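Local coordinates for protein DynE8 (Micromonospora chersina, PDB 4AMM) that probably supplies acyl units, as the acyltransferase domain of an iterative polyketide synthase, for building the enediyne core of dynemicin, at residues 219-222 with 223-226; 248-251 with 252-255; 274-277 with 278-281; 330-333 with 334-337; 350-353 with 354-357. All coordinates share one frame; numbering follows the deposited sequence.

Contact 1: residues 219-222 with 223-226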
loop_
_atom_site.group_PDB
_atom_site.type_symbol
_atom_site.label_atom_id
_atom_site.label_comp_id
_atom_site.label_asym_id
_atom_site.label_seq_id
_atom_site.Cartn_x
_atom_site.Cartn_y
_atom_site.Cartn_z
ATOM N N ARG A 219 6.879 -8.988 17.328
ATOM C CA ARG A 219 6.836 -7.540 17.642
ATOM C C ARG A 219 8.176 -7.126 18.193
ATOM O O ARG A 219 8.396 -7.059 19.386
ATOM C CB ARG A 219 5.722 -7.400 18.693
ATOM C CG ARG A 219 5.448 -5.955 19.121
ATOM C CD ARG A 219 4.794 -5.059 18.057
ATOM N NE ARG A 219 3.517 -5.516 17.430
ATOM C CZ ARG A 219 2.255 -5.487 17.889
ATOM N NH1 ARG A 219 1.904 -5.087 19.124
ATOM N NH2 ARG A 219 1.301 -5.931 17.071
ATOM N N ALA A 220 9.109 -6.906 17.277
ATOM C CA ALA A 220 10.515 -6.692 17.570
ATOM C C ALA A 220 11.194 -6.245 16.265
ATOM O O ALA A 220 10.618 -6.358 15.165
ATOM C CB ALA A 220 11.155 -8.023 18.047
ATOM N N ASP A 221 12.416 -5.703 16.408
ATOM C CA ASP A 221 13.187 -5.275 15.275
ATOM C C ASP A 221 14.060 -6.354 14.677
ATOM O O ASP A 221 14.126 -7.478 15.181
ATOM C CB ASP A 221 13.971 -3.993 15.591
ATOM C CG ASP A 221 15.048 -4.172 16.610
ATOM O OD1 ASP A 221 15.598 -5.220 16.902
ATOM O OD2 ASP A 221 15.458 -3.114 17.175
ATOM N N LEU A 222 14.758 -6.016 13.599
ATOM C CA LEU A 222 15.542 -7.032 12.864
ATOM C C LEU A 222 16.635 -7.656 13.746
ATOM O O LEU A 222 16.789 -8.895 13.755
ATOM C CB LEU A 222 16.110 -6.348 11.616
ATOM C CG LEU A 222 17.006 -7.275 10.749
ATOM C CD1 LEU A 222 16.193 -8.376 10.110
ATOM C CD2 LEU A 222 17.606 -6.461 9.652
ATOM N N ALA A 223 17.381 -6.862 14.471
ATOM C CA ALA A 223 18.406 -7.443 15.355
ATOM C C ALA A 223 17.798 -8.335 16.424
ATOM O O ALA A 223 18.363 -9.401 16.736
ATOM C CB ALA A 223 19.135 -6.339 16.078
ATOM N N ALA A 224 16.635 -7.947 17.002
ATOM C CA ALA A 224 16.082 -8.794 17.999
ATOM C C ALA A 224 15.609 -10.084 17.346
ATOM O O ALA A 224 15.739 -11.173 17.986
ATOM C CB ALA A 224 14.932 -8.059 18.687
ATOM N N ALA A 225 15.014 -10.006 16.161
ATOM C CA ALA A 225 14.601 -11.230 15.468
ATOM C C ALA A 225 15.737 -12.179 15.178
ATOM O O ALA A 225 15.629 -13.390 15.312
ATOM C CB ALA A 225 13.894 -10.906 14.204
ATOM N N ARG A 226 16.854 -11.610 14.719
ATOM C CA ARG A 226 18.020 -12.425 14.412
ATOM C C ARG A 226 18.611 -13.013 15.624
ATOM O O ARG A 226 19.108 -14.145 15.595
ATOM C CB ARG A 226 19.060 -11.561 13.632
ATOM C CG ARG A 226 18.627 -11.342 12.183
ATOM C CD ARG A 226 19.569 -12.146 11.214
ATOM N NE ARG A 226 19.062 -12.203 9.853
ATOM C CZ ARG A 226 19.099 -11.214 8.972
ATOM N NH1 ARG A 226 19.616 -9.993 9.292
ATOM N NH2 ARG A 226 18.581 -11.440 7.746
#
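The carboxylate of Asp221 folds over the start of helix 222-229, its OD1 lying 2.9 Å from Ala224 N and accepting a hydrogen bond from it at an N-H...O angle of 157°. The donor meets OD1 nearly along the C-O direction. A first torsion of 67° sets CG between the backbone N and the carbonyl carbon, which swings the carboxylate toward the first turn. The methyl of Ala224 lies close to the same oxygen, OD1 to CB 3.4 Å. Asp221 is therefore the N-cap of helix 222-229, reached by a short loop from strand 213-218 and bonded by its side chain to the amide three positions on. Its own carbonyl also starts the helical pattern, with Ala225 N 2.9 Å from Asp221 O at 166°. Shortened to an alanine here, the residue would probably leave Ala224 N without its side-chain acceptor and the first turn more prone to fray. Ala220 CB touches Ala224 CB at 3.8 Å, a small apolar contact between the residue before the cap and the first turn. On another side of the helix, Leu222 and Arg226 run side by side in one direction. Leu222 CD1 sits over one face of the Arg226 guanidinium, near its rim, and comes 3.9 Å from NH1; a bend at chi2 of Arg226 brings the guanidinium beside Leu222. Leu222 and Arg226 also pack on Val236 of strand 235-241.

Contact 2: residues 248-251 with 252-255; sequences AGTR and PELD
The side chains of Thr250 and Glu253 pass each other at a slant, each turned back on the backbone of the other. Glu253 OE1 lies 2.9 Å from Thr250 N and accepts from it at 161°, approached from above the carboxylate plane, 38° out of it. In the reverse direction Thr250 OG1 receives Glu253 N across 3.4 Å, a weak bond. Thr250 OG1 is placed for it by a chi1 of 67°, between the backbone N and the carbonyl carbon, while the glutamate chain runs extended beyond CG to bring its carboxylate to Thr250 N. There OE1 also passes 3.4 Å from Gly249 CA. With an alanine here in place of the glutamate, Thr250 N would probably lose its carboxylate acceptor, only the weak half of the exchange remaining. Leu254 points toward the strand end, CD2 3.7 Å from Gly249 N, and packs on Leu216. Arg251 points away from the turn and donates from NH2 to Val273 O. A water donates both to Arg251 O (3.1 Å) and to Asp255 OD1 (2.6 Å). With Leu254 N to Thr250 O (3.0 Å) closing the first helical turn, this reciprocal exchange is a capping box, here joining strand 244-250 to helix 251-264.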
loop_
_atom_site.group_PDB
_atom_site.type_symbol
_atom_site.label_atom_id
_atom_site.label_comp_id
_atom_site.label_asym_id
_atom_site.label_seq_id
_atom_site.Cartn_x
_atom_site.Cartn_y
_atom_site.Cartn_z
ATOM N N ALA A 248 10.597 -17.398 9.325
ATOM C CA ALA A 248 10.010 -18.549 8.595
ATOM C C ALA A 248 10.920 -19.737 8.748
ATOM O O ALA A 248 12.127 -19.647 8.900
ATOM C CB ALA A 248 9.794 -18.221 7.145
ATOM N N GLY A 249 10.272 -20.924 8.697
ATOM C CA GLY A 249 11.024 -22.237 8.731
ATOM C C GLY A 249 10.022 -23.366 8.942
ATOM O O GLY A 249 8.890 -23.186 8.739
ATOM N N THR A 250 10.659 -24.522 9.159
ATOM C CA THR A 250 9.841 -25.680 9.445
ATOM C C THR A 250 9.124 -25.472 10.793
ATOM O O THR A 250 9.499 -24.651 11.638
ATOM C CB THR A 250 10.668 -26.965 9.509
ATOM O OG1 THR A 250 11.520 -26.880 10.632
ATOM C CG2 THR A 250 11.438 -27.226 8.208
ATOM N N ARG A 251 8.154 -26.341 11.113
ATOM C CA ARG A 251 7.458 -26.179 12.380
ATOM C C ARG A 251 8.368 -26.364 13.601
ATOM O O ARG A 251 8.369 -25.531 14.531
ATOM C CB ARG A 251 6.203 -27.091 12.370
ATOM C CG ARG A 251 5.147 -26.629 11.354
ATOM C CD ARG A 251 3.927 -25.850 11.933
ATOM N NE ARG A 251 3.082 -25.459 10.791
ATOM C CZ ARG A 251 2.816 -24.207 10.413
ATOM N NH1 ARG A 251 3.275 -23.142 11.127
ATOM N NH2 ARG A 251 2.065 -24.029 9.311
ATOM N N PRO A 252 9.258 -27.359 13.623
ATOM C CA PRO A 252 10.267 -27.382 14.700
ATOM C C PRO A 252 11.141 -26.121 14.883
ATOM O O PRO A 252 11.471 -25.700 16.002
ATOM C CB PRO A 252 11.140 -28.659 14.407
ATOM C CG PRO A 252 10.160 -29.488 13.676
ATOM C CD PRO A 252 9.374 -28.542 12.757
ATOM N N GLU A 253 11.515 -25.528 13.752
ATOM C CA GLU A 253 12.313 -24.332 13.851
ATOM C C GLU A 253 11.561 -23.175 14.439
ATOM O O GLU A 253 12.088 -22.439 15.240
ATOM C CB GLU A 253 12.821 -23.978 12.414
ATOM C CG GLU A 253 13.873 -25.012 11.886
ATOM C CD GLU A 253 14.217 -24.939 10.405
ATOM O OE1 GLU A 253 13.497 -24.335 9.582
ATOM O OE2 GLU A 253 15.243 -25.582 10.036
ATOM N N LEU A 254 10.340 -23.020 13.953
ATOM C CA LEU A 254 9.452 -21.969 14.484
ATOM C C LEU A 254 9.161 -22.166 15.977
ATOM O O LEU A 254 9.148 -21.203 16.741
ATOM C CB LEU A 254 8.179 -21.839 13.673
ATOM C CG LEU A 254 8.422 -21.449 12.200
ATOM C CD1 LEU A 254 7.090 -21.441 11.582
ATOM C CD2 LEU A 254 9.070 -20.081 12.115
ATOM N N ASP A 255 9.018 -23.438 16.373
ATOM C CA ASP A 255 8.808 -23.683 17.821
ATOM C C ASP A 255 9.995 -23.263 18.679
ATOM O O ASP A 255 9.812 -22.720 19.781
ATOM C CB ASP A 255 8.560 -25.191 18.002
ATOM C CG ASP A 255 7.142 -25.641 17.595
ATOM O OD1 ASP A 255 6.216 -24.828 17.330
ATOM O OD2 ASP A 255 7.004 -26.892 17.552
HETATM O O HOH W 1 5.721 -24.028 14.953
#

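Contact 3: residues 274-277 with 278-281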
loop_
_atom_site.group_PDB
_atom_site.type_symbol
_atom_site.label_atom_id
_atom_site.label_comp_id
_atom_site.label_asym_id
_atom_site.label_seq_id
_atom_site.Cartn_x
_atom_site.Cartn_y
_atom_site.Cartn_z
ATOM N N SER A 274 0.723 -22.056 5.297
ATOM C CA SER A 274 1.251 -23.424 5.290
ATOM C C SER A 274 2.544 -23.521 4.580
ATOM O O SER A 274 2.983 -24.610 4.197
ATOM C CB SER A 274 0.234 -24.350 4.516
ATOM O OG SER A 274 -1.013 -24.348 5.204
ATOM N N HIS A 275 3.210 -22.357 4.333
ATOM C CA HIS A 275 4.525 -22.294 3.653
ATOM C C HIS A 275 5.407 -21.343 4.362
ATOM O O HIS A 275 4.923 -20.275 4.782
ATOM C CB HIS A 275 4.368 -21.788 2.260
ATOM C CG HIS A 275 3.563 -22.637 1.341
ATOM N ND1 HIS A 275 2.188 -22.653 1.390
ATOM C CD2 HIS A 275 3.941 -23.440 0.314
ATOM C CE1 HIS A 275 1.739 -23.430 0.397
ATOM N NE2 HIS A 275 2.781 -23.970 -0.213
ATOM N N ALA A 276 6.666 -21.691 4.449
ATOM C CA ALA A 276 7.719 -20.766 4.898
ATOM C C ALA A 276 8.103 -19.888 3.708
ATOM O O ALA A 276 9.193 -20.074 3.116
ATOM C CB ALA A 276 8.916 -21.579 5.431
ATOM N N PHE A 277 7.207 -18.938 3.341
ATOM C CA PHE A 277 7.562 -18.049 2.242
ATOM C C PHE A 277 8.764 -17.243 2.677
ATOM O O PHE A 277 9.052 -17.015 3.850
ATOM C CB PHE A 277 6.355 -17.104 2.029
ATOM C CG PHE A 277 5.136 -17.780 1.467
ATOM C CD1 PHE A 277 5.187 -18.625 0.326
ATOM C CD2 PHE A 277 3.914 -17.502 2.004
ATOM C CE1 PHE A 277 3.992 -19.219 -0.159
ATOM C CE2 PHE A 277 2.721 -18.097 1.471
ATOM C CZ PHE A 277 2.791 -18.909 0.411
ATOM N N HIS A 278 9.493 -16.823 1.653
ATOM C CA HIS A 278 10.712 -15.987 1.861
ATOM C C HIS A 278 11.705 -16.671 2.748
ATOM O O HIS A 278 12.312 -16.108 3.667
ATOM C CB HIS A 278 10.305 -14.568 2.340
ATOM C CG HIS A 278 9.605 -13.837 1.272
ATOM N ND1 HIS A 278 10.348 -13.407 0.162
ATOM C CD2 HIS A 278 8.312 -13.584 0.994
ATOM C CE1 HIS A 278 9.518 -12.845 -0.701
ATOM N NE2 HIS A 278 8.259 -12.961 -0.241
ATOM N N SER A 279 11.973 -17.956 2.398
ATOM C CA SER A 279 12.974 -18.774 3.058
ATOM C C SER A 279 13.538 -19.708 1.970
ATOM O O SER A 279 12.931 -19.913 0.938
ATOM C CB SER A 279 12.378 -19.587 4.232
ATOM O OG SER A 279 11.763 -20.797 3.765
ATOM N N PRO A 280 14.640 -20.405 2.309
ATOM C CA PRO A 280 15.171 -21.451 1.418
ATOM C C PRO A 280 14.206 -22.559 1.061
ATOM O O PRO A 280 14.439 -23.215 0.052
ATOM C CB PRO A 280 16.376 -21.996 2.166
ATOM C CG PRO A 280 16.863 -20.777 2.982
ATOM C CD PRO A 280 15.587 -20.063 3.399
ATOM N N LEU A 281 13.165 -22.772 1.848
ATOM C CA LEU A 281 12.174 -23.848 1.490
ATOM C C LEU A 281 11.406 -23.499 0.256
ATOM O O LEU A 281 10.700 -24.328 -0.323
ATOM C CB LEU A 281 11.190 -24.120 2.632
ATOM C CG LEU A 281 11.954 -24.676 3.809
ATOM C CD1 LEU A 281 10.994 -24.902 4.919
ATOM C CD2 LEU A 281 12.699 -26.032 3.416
#
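Hydrogen bonding across the turn centres on Ser279 OG, which donates to Ala276 O at 2.7 Å, from 23° out of the carbonyl plane. Ser279 OG in turn accepts from Leu281 N at 3.1 Å, an ST turn, so one hydroxyl clasps the chain on both sides of the bend. A Ser279 chi1 of 83° places OG between the backbone N and the carbonyl carbon, facing Ala276. A weak backbone bond from Phe277 N to His275 O makes Ala276 the centre of an inverse gamma turn. Apolar packing is slight: Ala276 CB touches Leu281 CD1 at 4.0 Å, and one face of the Phe277 ring carries His275 CB, 3.6 Å above its plane. Outside bonds fix the His278 ring: NE2 is bonded to Ser176 OG and ND1 to Gly329 O. This pairing is consistent with the Ser-His dyad of acyltransferases, Ser176 lying in what is probably the GxSxG nucleophile elbow; His-Ala-Phe-His matches the motif usual in malonyl-selective polyketide synthase acyltransferases, so malonyl use is probable here. The loop runs from strand 268-270 to helix 283-294, with Ala276 and Ser279 on Ala248 of strand 244-250, Phe277 on Met215 of strand 213-218 and His278 on Ala237 of strand 235-241.

Contact 4: residues 330-333 with 334-337; sequences PVRF and REAL
Phe333 and Leu337 run alongside each other, one helical turn apart, and form the tight half of this contact. Leu337 CD2 lies 3.8 Å from Phe333 CE2, and Leu337 CB is placed over one face of the ring. With CG anti to the backbone N in both residues (chi1 176° in Phe333), the two side chains leave the helix in the same direction. Both are buried, and the ring also meets that of His175, the two planes well inclined. Their backbones are joined by Leu337 N to Phe333 O, 2.9 Å.

The more open half is polar. Arg332 NH1 and Glu335 OE1 form a salt bridge at 2.8 Å between two partly exposed residues lying side by side. The carboxylate oxygen uses its syn lone pair and stands at the guanidinium edge, 10° from that plane, although the two flat groups are turned 75° apart. OE1 also passes 3.3 Å from Arg332 CD, so the aliphatic chain lies along the carboxylate, and Pro330 CG lies over one face of the guanidinium, toward its rim. Arg334 turns away to a salt bridge of its own with Asp239.

Arg332 occupies the N-cap position, but what it gives the helix is backbone: its carbonyl O receives Ala336 N at 3.0 Å. It is also the centre of an inverse gamma turn, closed by a weak Phe333 N to Val331 O bond. Here the weakly bonded edge strand 331-332 of the mixed sheet leads into helix 333-339, whose Phe333, Ala336 and Leu337 pack on Leu173 of the parallel sheet, a junction joining the acyltransferase's two sheets.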
loop_
_atom_site.group_PDB
_atom_site.type_symbol
_atom_site.label_atom_id
_atom_site.label_comp_id
_atom_site.label_asym_id
_atom_site.label_seq_id
_atom_site.Cartn_x
_atom_site.Cartn_y
_atom_site.Cartn_z
ATOM N N PRO A 330 14.782 -12.463 2.056
ATOM C CA PRO A 330 13.790 -11.705 2.868
ATOM C C PRO A 330 13.177 -10.567 2.073
ATOM O O PRO A 330 13.794 -10.031 1.132
ATOM C CB PRO A 330 14.611 -11.164 4.017
ATOM C CG PRO A 330 15.997 -11.003 3.392
ATOM C CD PRO A 330 16.156 -12.303 2.554
ATOM N N VAL A 331 12.021 -10.135 2.467
ATOM C CA VAL A 331 11.344 -8.934 1.940
ATOM C C VAL A 331 11.858 -7.755 2.714
ATOM O O VAL A 331 11.685 -7.585 3.948
ATOM C CB VAL A 331 9.813 -9.007 2.136
ATOM C CG1 VAL A 331 9.131 -7.684 1.619
ATOM C CG2 VAL A 331 9.230 -10.210 1.459
ATOM N N ARG A 332 12.562 -6.865 2.006
ATOM C CA ARG A 332 13.224 -5.692 2.623
ATOM C C ARG A 332 12.368 -4.500 2.580
ATOM O O ARG A 332 12.694 -3.442 1.947
ATOM C CB ARG A 332 14.561 -5.465 1.848
ATOM C CG ARG A 332 15.478 -6.725 1.998
ATOM C CD ARG A 332 16.914 -6.404 1.466
ATOM N NE ARG A 332 17.771 -7.543 1.815
ATOM C CZ ARG A 332 18.156 -7.833 3.059
ATOM N NH1 ARG A 332 17.921 -7.016 4.053
ATOM N NH2 ARG A 332 18.832 -8.940 3.300
ATOM N N PHE A 333 11.197 -4.557 3.232
ATOM C CA PHE A 333 10.272 -3.420 3.146
ATOM C C PHE A 333 10.775 -2.281 3.998
ATOM O O PHE A 333 10.663 -1.145 3.476
ATOM C CB PHE A 333 8.930 -3.886 3.752
ATOM C CG PHE A 333 7.920 -2.761 3.809
ATOM C CD1 PHE A 333 7.269 -2.312 2.649
ATOM C CD2 PHE A 333 7.582 -2.167 5.010
ATOM C CE1 PHE A 333 6.272 -1.272 2.732
ATOM C CE2 PHE A 333 6.647 -1.104 5.095
ATOM C CZ PHE A 333 5.992 -0.674 3.950
ATOM N N ARG A 334 11.351 -2.468 5.148
ATOM C CA ARG A 334 11.854 -1.340 5.927
ATOM C C ARG A 334 12.873 -0.574 5.117
ATOM O O ARG A 334 12.810 0.717 5.043
ATOM C CB ARG A 334 12.513 -1.899 7.199
ATOM C CG ARG A 334 13.188 -0.786 8.066
ATOM C CD ARG A 334 13.879 -1.457 9.284
ATOM N NE ARG A 334 14.876 -2.382 8.851
ATOM C CZ ARG A 334 16.114 -2.088 8.458
ATOM N NH1 ARG A 334 16.558 -0.805 8.571
ATOM N NH2 ARG A 334 16.976 -3.011 8.053
ATOM N N GLU A 335 13.799 -1.263 4.444
ATOM C CA GLU A 335 14.859 -0.554 3.712
ATOM C C GLU A 335 14.274 0.105 2.506
ATOM O O GLU A 335 14.614 1.331 2.199
ATOM C CB GLU A 335 15.993 -1.496 3.309
ATOM C CG GLU A 335 16.842 -1.904 4.499
ATOM C CD GLU A 335 17.607 -3.233 4.223
ATOM O OE1 GLU A 335 17.004 -4.330 4.046
ATOM O OE2 GLU A 335 18.848 -3.170 4.259
ATOM N N ALA A 336 13.417 -0.501 1.723
ATOM C CA ALA A 336 12.864 0.077 0.542
ATOM C C ALA A 336 12.027 1.306 0.911
ATOM O O ALA A 336 12.082 2.327 0.234
ATOM C CB ALA A 336 12.021 -0.957 -0.282
ATOM N N LEU A 337 11.245 1.252 1.986
ATOM C CA LEU A 337 10.412 2.347 2.376
ATOM C C LEU A 337 11.281 3.514 2.792
ATOM O O LEU A 337 10.929 4.673 2.460
ATOM C CB LEU A 337 9.451 1.917 3.526
ATOM C CG LEU A 337 8.509 2.975 4.041
ATOM C CD1 LEU A 337 7.493 3.368 3.019
ATOM C CD2 LEU A 337 7.840 2.460 5.386
#

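Contact 5: residues 350-353 with 354-357; sequences PGRM and LSAL
Arg352 O receives Ala356 N at 3.0 Å and 166°, and Ser355 OG, in one of two modelled conformers, lies 3.0 Å from it. One turn on, Leu357 N reaches Met353 O at 3.1 Å, its donor tilted 18° from the carbonyl plane. Arg352 stands at the N-cap position, yet its side chain does not serve as the cap: the neighbouring amides of Leu354 and Ser355 instead donate to the two carboxylate oxygens of Glu347. The arginine folds back over the helix start, with CG between the backbone N and the carbonyl carbon (chi1 69°) and a bend at chi3, laying one guanidinium face over Ala356 N. Its NH1 comes 3.8 Å from Ala356 CB, and NH2 goes on to a salt bridge with Glu359 further along the helix. On the apolar side Met353 CG lies 4.0 Å from Leu354 CD2, a less certain contact because Met353 too is modelled in two conformers. The turn thus leads from strand 344-347 of the parallel sheet into helix 353-360, with Ser355 on strand 365-367, and with Leu354 and Leu357 packed on His175 and on Phe333 of helix 333-339.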
loop_
_atom_site.group_PDB
_atom_site.type_symbol
_atom_site.label_atom_id
_atom_site.label_comp_id
_atom_site.label_asym_id
_atom_site.label_seq_id
_atom_site.Cartn_x
_atom_site.Cartn_y
_atom_site.Cartn_z
ATOM N N PRO A 350 -5.517 -3.836 -3.781
ATOM C CA PRO A 350 -6.634 -4.135 -2.925
ATOM C C PRO A 350 -6.180 -4.127 -1.475
ATOM O O PRO A 350 -5.057 -4.510 -1.184
ATOM C CB PRO A 350 -7.001 -5.574 -3.369
ATOM C CG PRO A 350 -5.797 -6.169 -3.928
ATOM C CD PRO A 350 -4.879 -5.021 -4.390
ATOM N N GLY A 351 -7.104 -3.708 -0.620
ATOM C CA GLY A 351 -6.931 -3.673 0.824
ATOM C C GLY A 351 -6.026 -2.523 1.248
ATOM O O GLY A 351 -5.720 -1.632 0.456
ATOM N N ARG A 352 -5.580 -2.547 2.482
ATOM C CA ARG A 352 -4.688 -1.525 3.033
ATOM C C ARG A 352 -3.522 -2.078 3.831
ATOM O O ARG A 352 -3.024 -1.417 4.761
ATOM C CB ARG A 352 -5.440 -0.388 3.774
ATOM C CG ARG A 352 -6.066 -0.864 5.027
ATOM C CD ARG A 352 -6.764 0.357 5.768
ATOM N NE ARG A 352 -5.751 1.387 6.085
ATOM C CZ ARG A 352 -4.937 1.350 7.144
ATOM N NH1 ARG A 352 -5.048 0.374 8.063
ATOM N NH2 ARG A 352 -4.042 2.337 7.308
ATOM N N MET A 353 -3.054 -3.258 3.399
ATOM C CA MET A 353 -1.906 -3.938 4.076
ATOM C C MET A 353 -0.744 -3.038 4.225
ATOM O O MET A 353 -0.165 -2.917 5.309
ATOM C CB MET A 353 -1.457 -5.168 3.238
ATOM C CG MET A 353 -0.071 -5.730 3.587
ATOM S SD MET A 353 0.451 -7.044 2.394
ATOM C CE MET A 353 1.873 -7.513 3.328
ATOM N N LEU A 354 -0.340 -2.388 3.108
ATOM C CA LEU A 354 0.864 -1.630 3.158
ATOM C C LEU A 354 0.768 -0.263 3.746
ATOM O O LEU A 354 1.749 0.296 4.240
ATOM C CB LEU A 354 1.604 -1.456 1.771
ATOM C CG LEU A 354 2.012 -2.721 1.144
ATOM C CD1 LEU A 354 2.905 -2.345 -0.106
ATOM C CD2 LEU A 354 2.949 -3.484 2.125
ATOM N N SER A 355 -0.418 0.322 3.650
ATOM C CA SER A 355 -0.590 1.594 4.318
ATOM C C SER A 355 -0.518 1.378 5.849
ATOM O O SER A 355 0.063 2.163 6.500
ATOM C CB SER A 355 -1.869 2.341 3.926
ATOM O OG SER A 355 -2.969 1.469 3.961
ATOM N N ALA A 356 -1.087 0.257 6.313
ATOM C CA ALA A 356 -0.936 -0.084 7.750
ATOM C C ALA A 356 0.577 -0.271 8.093
ATOM O O ALA A 356 1.050 0.243 9.089
ATOM C CB ALA A 356 -1.676 -1.357 8.023
ATOM N N LEU A 357 1.314 -1.043 7.238
ATOM C CA LEU A 357 2.779 -1.208 7.539
ATOM C C LEU A 357 3.542 0.129 7.501
ATOM O O LEU A 357 4.407 0.411 8.271
ATOM C CB LEU A 357 3.484 -2.171 6.583
ATOM C CG LEU A 357 3.023 -3.569 6.606
ATOM C CD1 LEU A 357 3.723 -4.469 5.603
ATOM C CD2 LEU A 357 3.077 -4.235 7.958
#

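All five contacts are local turns, four of them at helix starts. Contact 1 is at the surface, contact 3 is buried, and contacts 2, 4 and 5 are partly buried. Contacts 1 and 2 cap their helices with side chains; contacts 4 and 5 have N-cap arginines whose side chains give no capping bond. Contact 3 is a loop without a helix start, in which one serine hydroxyl bridges the turn. It touches contact 2 through alanines and through Thr250 against Leu281, and contact 4 where His278 NE2 meets Val331 CG2. Contacts 4 and 5 share an apolar interface, Phe333 against Leu354 and Leu357, whereas contact 1 reaches contact 4 through Leu222 and Arg334.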